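D-hydantoinase (Ralstonia pickettii, PDB 1NFG) probably catalyses the stereospecific hydrolysis of the cyclic amide bond of D-hydantoin derivatives, using two zinc ions per subunit. Local coordinates at residues A[21-26]-A[386-391]. Numbering follows the deposited sequence.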
loop_
_atom_site.group_PDB
_atom_site.type_symbol
_atom_site.label_atom_id
_atom_site.label_comp_id
_atom_site.label_asym_id
_atom_site.label_seq_id
_atom_site.Cartn_x
_atom_site.Cartn_y
_atom_site.Cartn_z
ATOM N N LEU A 21 47.482 12.834 -3.281
ATOM C CA LEU A 21 47.149 12.527 -4.668
ATOM C C LEU A 21 48.205 12.968 -5.662
ATOM O O LEU A 21 48.871 13.987 -5.472
ATOM C CB LEU A 21 45.840 13.218 -5.062
ATOM C CG LEU A 21 44.500 12.595 -4.702
ATOM C CD1 LEU A 21 43.399 13.551 -5.099
ATOM C CD2 LEU A 21 44.336 11.264 -5.421
ATOM N N GLY A 22 48.318 12.205 -6.743
ATOM C CA GLY A 22 49.251 12.533 -7.802
ATOM C C GLY A 22 48.509 12.631 -9.127
ATOM O O GLY A 22 48.011 11.626 -9.643
ATOM N N ILE A 23 48.429 13.838 -9.680
ATOM C CA ILE A 23 47.740 14.065 -10.949
ATOM C C ILE A 23 48.726 14.246 -12.112
ATOM O O ILE A 23 49.668 15.036 -12.027
ATOM C CB ILE A 23 46.838 15.310 -10.858
ATOM C CG1 ILE A 23 45.787 15.096 -9.772
ATOM C CG2 ILE A 23 46.180 15.584 -12.204
ATOM C CD1 ILE A 23 45.030 16.344 -9.403
ATOM N N LYS A 24 48.493 13.519 -13.200
ATOM C CA LYS A 24 49.365 13.589 -14.366
ATOM C C LYS A 24 48.593 13.485 -15.681
ATOM O O LYS A 24 48.022 12.440 -15.997
ATOM C CB LYS A 24 50.395 12.461 -14.297
ATOM C CG LYS A 24 51.337 12.388 -15.490
ATOM C CD LYS A 24 52.346 13.519 -15.463
ATOM C CE LYS A 24 53.415 13.327 -16.528
ATOM N NZ LYS A 24 54.511 14.328 -16.385
ATOM N N ASP A 25 48.599 14.568 -16.451
ATOM C CA ASP A 25 47.913 14.616 -17.738
ATOM C C ASP A 25 46.406 14.500 -17.593
ATOM O O ASP A 25 45.766 13.669 -18.241
ATOM C CB ASP A 25 48.433 13.516 -18.670
ATOM C CG ASP A 25 49.913 13.664 -18.963
ATOM O OD1 ASP A 25 50.388 14.822 -19.022
ATOM O OD2 ASP A 25 50.601 12.633 -19.144
ATOM N N GLY A 26 45.852 15.345 -16.731
ATOM C CA GLY A 26 44.419 15.363 -16.509
ATOM C C GLY A 26 43.844 14.178 -15.763
ATOM O O GLY A 26 42.635 14.112 -15.561
ATOM N N SER A 386 40.838 8.061 -13.031
ATOM C CA SER A 386 39.763 9.038 -13.089
ATOM C C SER A 386 40.267 10.342 -13.670
ATOM O O SER A 386 41.453 10.656 -13.561
ATOM C CB SER A 386 39.223 9.324 -11.682
ATOM O OG SER A 386 38.759 8.145 -11.058
ATOM N N ASP A 387 39.376 11.100 -14.304
ATOM C CA ASP A 387 39.777 12.401 -14.800
ATOM C C ASP A 387 40.031 13.106 -13.479
ATOM O O ASP A 387 39.394 12.783 -12.481
ATOM C CB ASP A 387 38.631 13.101 -15.529
ATOM C CG ASP A 387 38.444 12.604 -16.944
ATOM O OD1 ASP A 387 39.154 11.661 -17.354
ATOM O OD2 ASP A 387 37.578 13.167 -17.650
ATOM N N ALA A 388 40.950 14.055 -13.451
ATOM C CA ALA A 388 41.224 14.748 -12.210
ATOM C C ALA A 388 40.212 15.858 -11.971
ATOM O O ALA A 388 40.568 17.035 -11.921
ATOM C CB ALA A 388 42.638 15.307 -12.222
ATOM N N ASP A 389 38.943 15.478 -11.843
ATOM C CA ASP A 389 37.873 16.441 -11.572
ATOM C C ASP A 389 37.761 16.395 -10.047
ATOM O O ASP A 389 37.264 15.419 -9.476
ATOM C CB ASP A 389 36.565 15.992 -12.229
ATOM C CG ASP A 389 36.653 15.926 -13.754
ATOM O OD1 ASP A 389 37.768 15.998 -14.313
ATOM O OD2 ASP A 389 35.591 15.785 -14.402
ATOM N N ILE A 390 38.219 17.453 -9.390
ATOM C CA ILE A 390 38.249 17.473 -7.941
ATOM C C ILE A 390 37.736 18.738 -7.273
ATOM O O ILE A 390 37.813 19.824 -7.837
ATOM C CB ILE A 390 39.700 17.230 -7.480
ATOM C CG1 ILE A 390 40.149 15.848 -7.948
ATOM C CG2 ILE A 390 39.829 17.378 -5.970
ATOM C CD1 ILE A 390 41.614 15.594 -7.723
ATOM N N VAL A 391 37.216 18.578 -6.059
ATOM C CA VAL A 391 36.724 19.699 -5.273
ATOM C C VAL A 391 37.361 19.601 -3.903
ATOM O O VAL A 391 37.277 18.557 -3.253
ATOM C CB VAL A 391 35.201 19.654 -5.060
ATOM C CG1 VAL A 391 34.747 20.908 -4.317
ATOM C CG2 VAL A 391 34.494 19.528 -6.385
#
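Ile23 straddles the methyl of Ala388, with CG2 sitting 3.6 Å from Ala388 CB and CD1 resting against the same carbon at 3.8 Å. This is part of the core of the small beta domain that accompanies the TIM barrel in hydantoinases, a domain assembled from both ends of the chain: strand 15-24 and the turn after it come from the N-terminal part, 386-391 from the return of the chain after the barrel, some 360 residues later. Ile23 has CG1 anti to its carbonyl carbon (chi1 -61°) and an extended chain beyond, which carries CD1 past the alanine to meet the tip of Ile390, CD1 to CD1 at 3.9 Å. Leu21, two residues back on the same face of the strand, sends CD1 to that same Ile390 CD1, again tip to tip, at 3.8 Å. Ile390 CD1 is therefore touched by two residues of one strand, while Ile3, Ile5, Ile28 and Leu428 from neighbouring strands add further apolar side chains to the cluster.

At the other end the contact turns polar. Asp387 and Asp389 point their CB atoms away from 21-26, and their carboxylates share Lys379 in salt bridges; Asp387 OD2 also bonds Gln378 NE2, and Asp389 OD1 takes Arg430 N. Gly26, at a positive phi that suits glycine, lies in the tight connection leading from strand 15-24 to 27-31. The chain folds back at Ala388 in an inverse gamma turn, closed by a weak bond from Asp389 N to Asp387 O. Ala388 N donates to Gly26 O at 2.7 Å, fairly straight at 157° but arriving from above the carbonyl plane, 36° out of it; the same oxygen also takes a CA-H contact from Asp387 CA.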